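Local atomic coordinates of family 88 glycosyl hydrolase (Bacteroides thetaiotaomicron, PDB entry 5NOA), a protein that probably acts as a polysaccharide lyase that removes rhamnose caps from arabinogalactans such as gum arabic, although its sequence family is that of glycosyl hydrolases. Residues R139-E142 / V143-Q147; L182-L185 / H186-L189; H215-V218 / N219-D223; H312-P315 / V316-A320; K319-K322 / Y323-V327. All coordinates share one frame; numbering follows the deposited sequence.

All five contacts are local, each made by one continuous stretch of a mainly helical chain of the six-hairpin clan. Contacts 1 to 4 follow one another along the chain, and contact 5 begins on K319 and A320, where contact 4 ends. Contact 1 lies on helix 135-149 and contact 2 on helix 180-196. Their centres are about 15 Å apart, and Q147 packs on Y188. Contact 3 is in the loop before helix 226-242, its centre about 31 Å from that of contact 2. Contacts 4 and 5 share helix 310-328, across the chain's centre from contact 1. Their centres are about 11 Å apart. The helical contacts set side chains along single helices, and contact 3 shapes a connecting loop.

Contact 1 of 5, residues R139-E142 / V143-Q147; sequences RARE and VMEYQ
R141 and E145 both carry CG anti to the carbonyl carbon (chi1 -74° and -65°), which points the two chains so that their ends can meet. The R141 chain then bends at chi3, and the E145 chain runs on extended. The guanidinium takes the carboxylate side-on. R141 NE reaches E145 OE2 at 2.9 Å in a nearly straight bond, and R141 NH2 reaches E145 OE1 at 3.0 Å. The two planes are turned 41° apart, so the pair is not flat. This is an i to i+4 salt bridge along helix 135-149. Y181 also bonds to E145 OE2. On another side of the helix, CG2 of V143 covers one face of the R139 guanidinium, 3.5 Å from R139 NE. R139 NH1 bridges to E142 OE1 at 3.0 Å and also to D96, while its NH2 bonds to the backbone oxygens of S95 and A93. The chemistry implies two differently held arginines: R141 has its charge paired at the surface, and R139 is buried with its guanidinium tied to acids and carbonyls.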
loop_
_atom_site.group_PDB
_atom_site.type_symbol
_atom_site.label_atom_id
_atom_site.label_comp_id
_atom_site.label_asym_id
_atom_site.label_seq_id
_atom_site.Cartn_x
_atom_site.Cartn_y
_atom_site.Cartn_z
ATOM N N ARG A 139 -19.848 -8.572 5.164
ATOM C CA ARG A 139 -19.752 -7.180 5.547
ATOM C C ARG A 139 -19.095 -6.369 4.429
ATOM O O ARG A 139 -19.536 -5.259 4.130
ATOM C CB ARG A 139 -19.033 -6.985 6.863
ATOM C CG ARG A 139 -18.927 -5.522 7.272
ATOM C CD ARG A 139 -20.241 -4.913 7.583
ATOM N NE ARG A 139 -20.048 -3.687 8.318
ATOM C CZ ARG A 139 -21.005 -2.982 8.908
ATOM N NH1 ARG A 139 -22.281 -3.300 8.770
ATOM N NH2 ARG A 139 -20.707 -1.929 9.647
ATOM N N ALA A 140 -18.008 -6.889 3.832
ATOM C CA ALA A 140 -17.345 -6.159 2.760
ATOM C C ALA A 140 -18.337 -5.795 1.658
ATOM O O ALA A 140 -18.390 -4.672 1.172
ATOM C CB ALA A 140 -16.221 -6.976 2.195
ATOM N N ARG A 141 -19.136 -6.792 1.259
ATOM C CA ARG A 141 -20.103 -6.554 0.203
ATOM C C ARG A 141 -21.209 -5.582 0.638
ATOM O O ARG A 141 -21.595 -4.703 -0.121
ATOM C CB ARG A 141 -20.753 -7.868 -0.254
ATOM C CG ARG A 141 -19.858 -8.769 -1.106
ATOM C CD ARG A 141 -20.616 -9.964 -1.677
ATOM N NE ARG A 141 -21.739 -9.392 -2.390
ATOM C CZ ARG A 141 -22.925 -9.942 -2.566
ATOM N NH1 ARG A 141 -23.155 -11.208 -2.221
ATOM N NH2 ARG A 141 -23.903 -9.217 -3.086
ATOM N N GLU A 142 -21.710 -5.729 1.858
ATOM C CA GLU A 142 -22.776 -4.856 2.350
ATOM C C GLU A 142 -22.304 -3.406 2.305
ATOM O O GLU A 142 -22.986 -2.528 1.813
ATOM C CB GLU A 142 -23.150 -5.232 3.790
ATOM C CG GLU A 142 -24.207 -4.306 4.378
ATOM C CD GLU A 142 -24.394 -4.429 5.889
ATOM O OE1 GLU A 142 -23.519 -4.969 6.626
ATOM O OE2 GLU A 142 -25.460 -3.929 6.349
ATOM N N VAL A 143 -21.103 -3.170 2.814
ATOM C CA VAL A 143 -20.578 -1.828 2.897
ATOM C C VAL A 143 -20.281 -1.273 1.530
ATOM O O VAL A 143 -20.717 -0.145 1.206
ATOM C CB VAL A 143 -19.317 -1.815 3.790
ATOM C CG1 VAL A 143 -18.589 -0.496 3.685
ATOM C CG2 VAL A 143 -19.693 -2.114 5.238
ATOM N N MET A 144 -19.541 -2.018 0.706
ATOM C CA MET A 144 -19.158 -1.429 -0.578
ATOM C C MET A 144 -20.340 -1.253 -1.525
ATOM O O MET A 144 -20.414 -0.275 -2.253
ATOM C CB MET A 144 -18.051 -2.246 -1.259
ATOM C CG MET A 144 -16.753 -2.391 -0.468
ATOM S SD MET A 144 -16.152 -0.895 0.377
ATOM C CE MET A 144 -15.854 0.211 -0.999
ATOM N N GLU A 145 -21.279 -2.193 -1.488
ATOM C CA GLU A 145 -22.471 -2.090 -2.319
ATOM C C GLU A 145 -23.373 -0.934 -1.873
ATOM O O GLU A 145 -23.929 -0.241 -2.723
ATOM C CB GLU A 145 -23.156 -3.440 -2.460
ATOM C CG GLU A 145 -22.237 -4.400 -3.233
ATOM C CD GLU A 145 -22.509 -5.893 -3.120
ATOM O OE1 GLU A 145 -23.618 -6.291 -2.675
ATOM O OE2 GLU A 145 -21.591 -6.697 -3.490
ATOM N N TYR A 146 -23.489 -0.677 -0.561
ATOM C CA TYR A 146 -24.176 0.525 -0.127
ATOM C C TYR A 146 -23.426 1.771 -0.613
ATOM O O TYR A 146 -24.003 2.693 -1.191
ATOM C CB TYR A 146 -24.322 0.576 1.397
ATOM C CG TYR A 146 -24.907 1.905 1.824
ATOM C CD1 TYR A 146 -26.262 2.183 1.620
ATOM C CD2 TYR A 146 -24.109 2.902 2.371
ATOM C CE1 TYR A 146 -26.777 3.427 1.942
ATOM C CE2 TYR A 146 -24.631 4.126 2.723
ATOM C CZ TYR A 146 -25.958 4.397 2.508
ATOM O OH TYR A 146 -26.483 5.620 2.848
ATOM N N GLN A 147 -22.120 1.815 -0.401
ATOM C CA GLN A 147 -21.336 2.957 -0.853
ATOM C C GLN A 147 -21.552 3.238 -2.331
ATOM O O GLN A 147 -21.778 4.377 -2.736
ATOM C CB GLN A 147 -19.870 2.730 -0.557
ATOM C CG GLN A 147 -18.963 3.888 -0.884
ATOM C CD GLN A 147 -17.577 3.669 -0.350
ATOM O OE1 GLN A 147 -17.406 3.173 0.759
ATOM N NE2 GLN A 147 -16.586 4.083 -1.124
#

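Contact 2 of 5, residues L182-L185 / H186-L189; sequences LEKL and HEYL
H186 gives its backbone N-H to L182 O in a weak bond of 3.3 Å. Its ring is linked to E183 through water: water 1 lies in the plane of the ring, 2.8 Å from H186 ND1, and donates to E183 OE2. The other ring nitrogen, NE2, bonds to E252, while E183 OE1 bonds to Y249, which also stacks on the H186 ring. E187 comes next and runs extended beside K184, the two side chains pointing the same way. K184 NZ meets E187 OE1 at 2.9 Å in an i to i+3 salt bridge, on the syn side but well out of the carboxylate plane. This stretch is part of helix 180-196 in a six-hairpin fold built mainly of helices, and it packs between helices 135-149, 160-176 and 250-266. Y188 has CG beside its own backbone N (chi1 -61°), which swings the ring back over the previous turn. K184 CB lies over one ring face, 4.0 Å from Y188 CE2, and K184 CD comes to 3.7 Å from Y188 OH. Water 2 joins the ends: it accepts from K184 NZ and is 2.7 Å from Y188 OH. The rings of W156 and Y155 meet Y188 edge-to-face. L189 closes the segment, its N bonded to L185 O at 3.0 Å.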
loop_
_atom_site.group_PDB
_atom_site.type_symbol
_atom_site.label_atom_id
_atom_site.label_comp_id
_atom_site.label_asym_id
_atom_site.label_seq_id
_atom_site.Cartn_x
_atom_site.Cartn_y
_atom_site.Cartn_z
ATOM N N LEU A 182 -16.123 -2.175 -10.852
ATOM C CA LEU A 182 -15.119 -1.618 -11.748
ATOM C C LEU A 182 -15.476 -0.245 -12.282
ATOM O O LEU A 182 -14.601 0.581 -12.538
ATOM C CB LEU A 182 -14.773 -2.623 -12.860
ATOM C CG LEU A 182 -14.315 -3.997 -12.366
ATOM C CD1 LEU A 182 -13.965 -4.888 -13.560
ATOM C CD2 LEU A 182 -13.163 -3.901 -11.391
ATOM N N GLU A 183 -16.768 0.020 -12.402
ATOM C CA GLU A 183 -17.213 1.353 -12.746
ATOM C C GLU A 183 -16.909 2.361 -11.637
ATOM O O GLU A 183 -16.410 3.479 -11.875
ATOM C CB GLU A 183 -18.697 1.357 -13.055
ATOM C CG GLU A 183 -19.304 2.715 -13.323
ATOM C CD GLU A 183 -18.635 3.500 -14.429
ATOM O OE1 GLU A 183 -18.257 2.896 -15.495
ATOM O OE2 GLU A 183 -18.513 4.752 -14.207
ATOM N N LYS A 184 -17.200 1.966 -10.416
ATOM C CA LYS A 184 -16.949 2.828 -9.262
ATOM C C LYS A 184 -15.476 2.959 -8.917
ATOM O O LYS A 184 -15.070 4.025 -8.447
ATOM C CB LYS A 184 -17.824 2.369 -8.093
ATOM C CG LYS A 184 -19.311 2.651 -8.335
ATOM C CD LYS A 184 -19.651 4.112 -8.097
ATOM C CE LYS A 184 -21.106 4.426 -8.391
ATOM N NZ LYS A 184 -21.418 5.838 -8.066
ATOM N N LEU A 185 -14.680 1.914 -9.152
ATOM C CA LEU A 185 -13.220 2.082 -9.044
ATOM C C LEU A 185 -12.800 3.278 -9.887
ATOM O O LEU A 185 -12.051 4.159 -9.443
ATOM C CB LEU A 185 -12.545 0.797 -9.543
ATOM C CG LEU A 185 -11.028 0.869 -9.771
ATOM C CD1 LEU A 185 -10.296 1.196 -8.514
ATOM C CD2 LEU A 185 -10.579 -0.434 -10.375
ATOM N N HIS A 186 -13.290 3.320 -11.141
ATOM C CA HIS A 186 -12.903 4.420 -12.021
ATOM C C HIS A 186 -13.425 5.767 -11.524
ATOM O O HIS A 186 -12.681 6.754 -11.509
ATOM C CB HIS A 186 -13.401 4.153 -13.413
ATOM C CG HIS A 186 -12.964 5.173 -14.378
ATOM N ND1 HIS A 186 -13.789 6.180 -14.800
ATOM C CD2 HIS A 186 -11.758 5.404 -14.948
ATOM C CE1 HIS A 186 -13.128 6.974 -15.624
ATOM N NE2 HIS A 186 -11.886 6.530 -15.722
ATOM N N GLU A 187 -14.698 5.810 -11.127
ATOM C CA GLU A 187 -15.286 7.070 -10.702
ATOM C C GLU A 187 -14.562 7.624 -9.467
ATOM O O GLU A 187 -14.212 8.814 -9.406
ATOM C CB GLU A 187 -16.761 6.865 -10.407
ATOM C CG GLU A 187 -17.430 8.150 -9.985
ATOM C CD GLU A 187 -18.907 8.048 -9.799
ATOM O OE1 GLU A 187 -19.481 6.955 -9.869
ATOM O OE2 GLU A 187 -19.480 9.142 -9.542
ATOM N N TYR A 188 -14.298 6.763 -8.501
ATOM C CA TYR A 188 -13.655 7.218 -7.271
ATOM C C TYR A 188 -12.193 7.610 -7.503
ATOM O O TYR A 188 -11.710 8.577 -6.903
ATOM C CB TYR A 188 -13.791 6.184 -6.150
ATOM C CG TYR A 188 -15.212 5.847 -5.720
ATOM C CD1 TYR A 188 -16.283 6.702 -5.920
ATOM C CD2 TYR A 188 -15.460 4.616 -5.130
ATOM C CE1 TYR A 188 -17.565 6.346 -5.474
ATOM C CE2 TYR A 188 -16.710 4.242 -4.740
ATOM C CZ TYR A 188 -17.770 5.124 -4.904
ATOM O OH TYR A 188 -19.006 4.718 -4.471
ATOM N N LEU A 189 -11.478 6.873 -8.344
ATOM C CA LEU A 189 -10.095 7.231 -8.640
ATOM C C LEU A 189 -10.044 8.503 -9.467
ATOM O O LEU A 189 -9.182 9.350 -9.249
ATOM C CB LEU A 189 -9.412 6.107 -9.372
ATOM C CG LEU A 189 -7.988 6.400 -9.858
ATOM C CD1 LEU A 189 -7.077 6.754 -8.723
ATOM C CD2 LEU A 189 -7.430 5.219 -10.606
HETATM O O HOH W 1 -16.450 6.445 -14.110
HETATM O O HOH W 2 -20.912 6.469 -5.233
#

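Contact 3 of 5, residues H215-V218 / N219-D223; sequences HKSV and NGKKD
S217 OG is gripped twice: it accepts the backbone N-H of K221 at 3.0 Å, and it is hydrogen-bonded to OD2 of D280. Its first torsion (chi1 73°) sets OG between the backbone N and the carbonyl carbon, facing K221 N. K221 CB packs 3.4 Å from the same S217 OG. The backbone of S217 holds the turn as well. Its O accepts from G220 N at 3.0 Å, closing a type I beta turn, and its N donates to K221 O at 2.8 Å in a nearly straight bond. G220 has a positive phi (88°), a conformation that suits glycine. Together these features fit a type I turn with a G1 bulge. The loop precedes helix 226-242. D280 OD2 also takes N219 ND2, and V218 N bonds to H283 ND1, so the turn is tied to residues 280-283. At the two ends of the stretch, H215 and D223 pair. H215 NE2 points at D223 OD2, 2.8 Å away, in the ring plane and on the anti lone pair. The ring and carboxylate planes are 43° apart. Water 3 bridges the same two residues, donating to H215 O and accepting from D223 N. S277 bonds to D223 OD1. The carboxylate is thus held through both oxygens, which should fix its rotation and probably helps to position the H215 ring.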
loop_
_atom_site.group_PDB
_atom_site.type_symbol
_atom_site.label_atom_id
_atom_site.label_comp_id
_atom_site.label_asym_id
_atom_site.label_seq_id
_atom_site.Cartn_x
_atom_site.Cartn_y
_atom_site.Cartn_z
ATOM N N HIS A 215 1.014 25.830 -0.827
ATOM C CA HIS A 215 1.901 25.085 0.065
ATOM C C HIS A 215 3.174 24.713 -0.696
ATOM O O HIS A 215 3.118 24.284 -1.845
ATOM C CB HIS A 215 1.176 23.846 0.591
ATOM C CG HIS A 215 2.063 22.966 1.408
ATOM N ND1 HIS A 215 2.488 23.307 2.677
ATOM C CD2 HIS A 215 2.677 21.806 1.097
ATOM C CE1 HIS A 215 3.312 22.369 3.115
ATOM N NE2 HIS A 215 3.445 21.450 2.170
ATOM N N LYS A 216 4.314 24.912 -0.045
ATOM C CA LYS A 216 5.606 24.491 -0.541
ATOM C C LYS A 216 6.364 23.815 0.579
ATOM O O LYS A 216 6.087 24.025 1.762
ATOM C CB LYS A 216 6.419 25.682 -1.043
ATOM C CG LYS A 216 5.687 26.604 -1.996
ATOM C CD LYS A 216 6.595 27.726 -2.517
ATOM C CE LYS A 216 5.896 28.646 -3.514
ATOM N NZ LYS A 216 4.954 29.558 -2.827
ATOM N N SER A 217 7.381 23.062 0.201
ATOM C CA SER A 217 8.345 22.570 1.187
ATOM C C SER A 217 9.092 23.765 1.789
ATOM O O SER A 217 9.001 24.894 1.297
ATOM C CB SER A 217 9.351 21.588 0.549
ATOM O OG SER A 217 10.270 22.252 -0.279
ATOM N N VAL A 218 9.888 23.542 2.839
ATOM C CA VAL A 218 10.530 24.702 3.490
ATOM C C VAL A 218 11.513 25.409 2.560
ATOM O O VAL A 218 11.773 26.590 2.741
ATOM C CB VAL A 218 11.234 24.400 4.833
ATOM C CG1 VAL A 218 10.255 23.835 5.857
ATOM C CG2 VAL A 218 12.439 23.512 4.630
ATOM N N ASN A 219 12.037 24.694 1.556
ATOM C CA ASN A 219 12.963 25.278 0.565
ATOM C C ASN A 219 12.326 25.566 -0.803
ATOM O O ASN A 219 13.020 25.705 -1.810
ATOM C CB ASN A 219 14.140 24.340 0.419
ATOM C CG ASN A 219 14.843 24.164 1.742
ATOM O OD1 ASN A 219 15.321 25.148 2.320
ATOM N ND2 ASN A 219 14.787 22.924 2.302
ATOM N N GLY A 220 10.999 25.649 -0.840
ATOM C CA GLY A 220 10.301 26.176 -1.997
ATOM C C GLY A 220 9.963 25.160 -3.078
ATOM O O GLY A 220 9.589 25.557 -4.161
ATOM N N LYS A 221 10.076 23.868 -2.792
ATOM C CA LYS A 221 9.769 22.825 -3.752
ATOM C C LYS A 221 8.311 22.431 -3.608
ATOM O O LYS A 221 7.660 22.690 -2.599
ATOM C CB LYS A 221 10.662 21.580 -3.572
ATOM C CG LYS A 221 12.172 21.763 -3.677
ATOM C CD LYS A 221 12.698 22.133 -5.058
ATOM C CE LYS A 221 14.219 21.964 -5.147
ATOM N NZ LYS A 221 14.802 22.677 -6.311
ATOM N N LYS A 222 7.795 21.737 -4.620
ATOM C CA LYS A 222 6.526 21.036 -4.433
ATOM C C LYS A 222 6.701 19.979 -3.351
ATOM O O LYS A 222 7.723 19.279 -3.366
ATOM C CB LYS A 222 6.037 20.432 -5.734
ATOM C CG LYS A 222 5.723 21.451 -6.807
ATOM C CD LYS A 222 5.193 20.822 -8.069
ATOM C CE LYS A 222 4.661 21.864 -9.037
ATOM N NZ LYS A 222 4.178 21.339 -10.323
ATOM N N ASP A 223 5.717 19.833 -2.456
ATOM C CA ASP A 223 5.836 18.934 -1.331
ATOM C C ASP A 223 4.970 17.701 -1.553
ATOM O O ASP A 223 3.746 17.752 -1.383
ATOM C CB ASP A 223 5.413 19.652 -0.064
ATOM C CG ASP A 223 5.583 18.795 1.183
ATOM O OD1 ASP A 223 6.410 17.847 1.202
ATOM O OD2 ASP A 223 4.873 19.085 2.190
HETATM O O HOH W 3 3.466 21.646 -2.573
#

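Contact 4 of 5, residues H312-P315 / V316-A320; sequences HYQP and VVEKA
Q314 and V317 make a close-packed part of this contact. V317 is buried, and its CG1 lies 3.8 Å from Q314 NE2. V317 CG2 comes 3.6 Å from Y313 O. The Q314 chain bends at chi2 (61°), which turns the amide toward the next turn. There Q314 NE2 donates to E318 OE2 at 3.0 Å, using the anti lone pair of the carboxylate. E318 OE2 lies slightly out of the Q314 amide plane. Both groups have further partners: Q314 NE2 also bonds to Q300, and R371 forms a salt bridge with E318 OE1. The stretch belongs to helix 310-328 of this six-hairpin family protein. The helix is kinked at P315, whose nitrogen has no hydrogen to give to the turn before. Backbone bonds resume after it: V317 N reaches Y313 O at 3.1 Å, and V316 N makes only a weak bond to the same oxygen. On the inner side Y313 touches helices 250-266 and 289-304, V316 touches 250-266 and V317 touches 289-304, while Y374 of helix 358-377 meets Q314 and E318. The outer side is looser and open to solvent. P315 and K319 are exposed there. K319 N bonds to P315 O at 3.2 Å, and K319 CG passes the same P315 O at 3.7 Å. The K319 chain bends at chi3, and its carbon CE comes back to 3.8 Å from P315 O.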
loop_
_atom_site.group_PDB
_atom_site.type_symbol
_atom_site.label_atom_id
_atom_site.label_comp_id
_atom_site.label_asym_id
_atom_site.label_seq_id
_atom_site.Cartn_x
_atom_site.Cartn_y
_atom_site.Cartn_z
ATOM N N HIS A 312 15.219 0.567 -17.600
ATOM C CA HIS A 312 15.140 1.881 -16.979
ATOM C C HIS A 312 14.963 1.727 -15.463
ATOM O O HIS A 312 15.617 2.425 -14.681
ATOM C CB HIS A 312 13.967 2.691 -17.553
ATOM C CG HIS A 312 13.833 4.083 -17.004
ATOM N ND1 HIS A 312 14.458 5.182 -17.556
ATOM C CD2 HIS A 312 13.106 4.547 -15.962
ATOM C CE1 HIS A 312 14.133 6.258 -16.859
ATOM N NE2 HIS A 312 13.310 5.897 -15.889
ATOM N N TYR A 313 14.088 0.829 -15.032
ATOM C CA TYR A 313 13.671 0.786 -13.629
ATOM C C TYR A 313 14.493 -0.171 -12.794
ATOM O O TYR A 313 14.574 0.034 -11.584
ATOM C CB TYR A 313 12.189 0.489 -13.492
ATOM C CG TYR A 313 11.339 1.627 -13.978
ATOM C CD1 TYR A 313 11.137 2.741 -13.175
ATOM C CD2 TYR A 313 10.719 1.619 -15.218
ATOM C CE1 TYR A 313 10.345 3.786 -13.595
ATOM C CE2 TYR A 313 9.930 2.663 -15.654
ATOM C CZ TYR A 313 9.752 3.776 -14.836
ATOM O OH TYR A 313 8.986 4.810 -15.235
ATOM N N GLN A 314 15.034 -1.244 -13.361
ATOM C CA GLN A 314 15.735 -2.207 -12.505
ATOM C C GLN A 314 16.874 -1.578 -11.689
ATOM O O GLN A 314 17.004 -1.882 -10.501
ATOM C CB GLN A 314 16.233 -3.427 -13.284
ATOM C CG GLN A 314 16.494 -4.604 -12.363
ATOM C CD GLN A 314 15.273 -5.093 -11.613
ATOM O OE1 GLN A 314 14.236 -5.353 -12.221
ATOM N NE2 GLN A 314 15.393 -5.253 -10.296
ATOM N N PRO A 315 17.667 -0.651 -12.262
ATOM C CA PRO A 315 18.722 -0.058 -11.442
ATOM C C PRO A 315 18.204 0.737 -10.238
ATOM O O PRO A 315 18.847 0.767 -9.195
ATOM C CB PRO A 315 19.464 0.847 -12.431
ATOM C CG PRO A 315 19.260 0.198 -13.748
ATOM C CD PRO A 315 17.849 -0.296 -13.680
ATOM N N VAL A 316 17.054 1.362 -10.389
ATOM C CA VAL A 316 16.424 2.099 -9.293
ATOM C C VAL A 316 16.026 1.111 -8.209
ATOM O O VAL A 316 16.257 1.343 -7.003
ATOM C CB VAL A 316 15.221 2.872 -9.844
ATOM C CG1 VAL A 316 14.393 3.490 -8.740
ATOM C CG2 VAL A 316 15.729 3.935 -10.846
ATOM N N VAL A 317 15.359 0.026 -8.619
ATOM C CA VAL A 317 14.964 -0.989 -7.662
ATOM C C VAL A 317 16.164 -1.561 -6.942
ATOM O O VAL A 317 16.113 -1.777 -5.723
ATOM C CB VAL A 317 14.153 -2.103 -8.348
ATOM C CG1 VAL A 317 13.908 -3.263 -7.396
ATOM C CG2 VAL A 317 12.841 -1.563 -8.919
ATOM N N GLU A 318 17.255 -1.782 -7.661
ATOM C CA GLU A 318 18.416 -2.350 -7.004
ATOM C C GLU A 318 18.956 -1.446 -5.913
ATOM O O GLU A 318 19.331 -1.923 -4.826
ATOM C CB GLU A 318 19.538 -2.686 -7.985
ATOM C CG GLU A 318 19.177 -3.825 -8.927
ATOM C CD GLU A 318 18.804 -5.091 -8.194
ATOM O OE1 GLU A 318 19.563 -5.574 -7.303
ATOM O OE2 GLU A 318 17.711 -5.601 -8.448
ATOM N N LYS A 319 19.018 -0.144 -6.164
ATOM C CA LYS A 319 19.490 0.799 -5.151
ATOM C C LYS A 319 18.533 0.824 -3.968
ATOM O O LYS A 319 18.963 0.955 -2.820
ATOM C CB LYS A 319 19.659 2.196 -5.739
ATOM C CG LYS A 319 20.870 2.371 -6.608
ATOM C CD LYS A 319 21.067 3.828 -7.012
ATOM C CE LYS A 319 20.267 4.146 -8.238
ATOM N NZ LYS A 319 20.588 5.522 -8.686
ATOM N N ALA A 320 17.228 0.747 -4.241
ATOM C CA ALA A 320 16.233 0.741 -3.166
ATOM C C ALA A 320 16.328 -0.496 -2.288
ATOM O O ALA A 320 16.285 -0.400 -1.059
ATOM C CB ALA A 320 14.851 0.914 -3.735
#

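Contact 5 of 5, residues K319-K322 / Y323-V327; sequences KAWK and YLSTV
K319 and A320 start the backbone bonding here: K319 O takes Y323 N at 3.2 Å, and A320 O takes L324 N at 2.9 Å. Both are ordinary helical i to i+4 bonds. The helix then widens into a pi-type turn at 324-327, near its end. W321 O accepts twice from S325, from N at 2.9 Å and from OG at 2.8 Å, the two donors coming from opposite faces of the carbonyl plane. The first torsion of S325 (chi1 64°) turns the hydroxyl back onto W321 O. K322 O accepts T326 N at 3.0 Å. T326 OG1 is also placed near K322 O, but so close that the details of that bond are doubtful. W321 has CG anti to its N (chi1 180°), which brings the indole over the next turn. S325 CB lies over one face in a CH-pi contact, 4.0 Å from the centroid of the five-membered ring of W321. L324 CD1 comes obliquely to the six-membered ring, 4.0 Å from W321 CE3, and the two side chains cross at about a right angle. Outside the segments, W321 rests on A368 and R371 of helix 358-377, and L324 touches F364 there. A320, Y323 and L324 face helix 289-304, where T289 bonds to Y323 OH.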
loop_
_atom_site.group_PDB
_atom_site.type_symbol
_atom_site.label_atom_id
_atom_site.label_comp_id
_atom_site.label_asym_id
_atom_site.label_seq_id
_atom_site.Cartn_x
_atom_site.Cartn_y
_atom_site.Cartn_z
ATOM N N LYS A 319 19.018 -0.144 -6.164
ATOM C CA LYS A 319 19.490 0.799 -5.151
ATOM C C LYS A 319 18.533 0.824 -3.968
ATOM O O LYS A 319 18.963 0.955 -2.820
ATOM C CB LYS A 319 19.659 2.196 -5.739
ATOM C CG LYS A 319 20.870 2.371 -6.608
ATOM C CD LYS A 319 21.067 3.828 -7.012
ATOM C CE LYS A 319 20.267 4.146 -8.238
ATOM N NZ LYS A 319 20.588 5.522 -8.686
ATOM N N ALA A 320 17.228 0.747 -4.241
ATOM C CA ALA A 320 16.233 0.741 -3.166
ATOM C C ALA A 320 16.328 -0.496 -2.288
ATOM O O ALA A 320 16.285 -0.400 -1.059
ATOM C CB ALA A 320 14.851 0.914 -3.735
ATOM N N TRP A 321 16.465 -1.650 -2.933
ATOM C CA TRP A 321 16.598 -2.892 -2.160
ATOM C C TRP A 321 17.878 -2.906 -1.354
ATOM O O TRP A 321 17.922 -3.428 -0.249
ATOM C CB TRP A 321 16.492 -4.140 -3.049
ATOM C CG TRP A 321 16.635 -5.366 -2.217
ATOM C CD1 TRP A 321 17.736 -6.143 -2.118
ATOM C CD2 TRP A 321 15.692 -5.860 -1.273
ATOM N NE1 TRP A 321 17.529 -7.133 -1.176
ATOM C CE2 TRP A 321 16.281 -6.972 -0.643
ATOM C CE3 TRP A 321 14.385 -5.473 -0.898
ATOM C CZ2 TRP A 321 15.623 -7.683 0.348
ATOM C CZ3 TRP A 321 13.745 -6.186 0.083
ATOM C CH2 TRP A 321 14.366 -7.284 0.685
ATOM N N LYS A 322 18.945 -2.337 -1.911
ATOM C CA LYS A 322 20.151 -2.195 -1.166
ATOM C C LYS A 322 19.926 -1.412 0.159
ATOM O O LYS A 322 20.341 -1.837 1.232
ATOM C CB LYS A 322 21.190 -1.567 -2.057
ATOM C CG LYS A 322 22.444 -1.216 -1.338
ATOM C CD LYS A 322 23.493 -0.760 -2.338
ATOM C CE LYS A 322 24.705 -0.182 -1.649
ATOM N NZ LYS A 322 25.493 -1.285 -1.089
ATOM N N TYR A 323 19.227 -0.291 0.075
ATOM C CA TYR A 323 18.864 0.443 1.269
ATOM C C TYR A 323 18.020 -0.418 2.210
ATOM O O TYR A 323 18.270 -0.461 3.423
ATOM C CB TYR A 323 18.114 1.740 0.884
ATOM C CG TYR A 323 17.355 2.289 2.076
ATOM C CD1 TYR A 323 18.001 2.962 3.106
ATOM C CD2 TYR A 323 16.005 2.031 2.230
ATOM C CE1 TYR A 323 17.329 3.377 4.230
ATOM C CE2 TYR A 323 15.317 2.467 3.344
ATOM C CZ TYR A 323 15.990 3.125 4.359
ATOM O OH TYR A 323 15.365 3.548 5.520
ATOM N N LEU A 324 16.980 -1.057 1.676
ATOM C CA LEU A 324 16.076 -1.810 2.565
ATOM C C LEU A 324 16.789 -2.918 3.294
ATOM O O LEU A 324 16.535 -3.142 4.449
ATOM C CB LEU A 324 14.900 -2.357 1.769
ATOM C CG LEU A 324 13.925 -1.312 1.225
ATOM C CD1 LEU A 324 12.967 -1.949 0.229
ATOM C CD2 LEU A 324 13.167 -0.636 2.350
ATOM N N SER A 325 17.657 -3.621 2.586
ATOM C CA SER A 325 18.306 -4.795 3.146
ATOM C C SER A 325 19.494 -4.527 4.019
ATOM O O SER A 325 19.806 -5.338 4.871
ATOM C CB SER A 325 18.645 -5.768 2.018
ATOM O OG SER A 325 19.563 -5.234 1.126
ATOM N N THR A 326 20.125 -3.379 3.810
ATOM C CA THR A 326 21.329 -2.993 4.543
ATOM C C THR A 326 21.131 -2.004 5.658
ATOM O O THR A 326 21.898 -2.016 6.610
ATOM C CB THR A 326 22.427 -2.425 3.614
ATOM O OG1 THR A 326 21.993 -1.214 2.961
ATOM C CG2 THR A 326 22.718 -3.417 2.629
ATOM N N VAL A 327 20.202 -1.082 5.466
ATOM C CA VAL A 327 20.031 0.024 6.396
ATOM C C VAL A 327 18.724 -0.133 7.175
ATOM O O VAL A 327 18.736 -0.069 8.425
ATOM C CB VAL A 327 20.092 1.383 5.673
ATOM C CG1 VAL A 327 19.858 2.509 6.637
ATOM C CG2 VAL A 327 21.424 1.531 4.949
#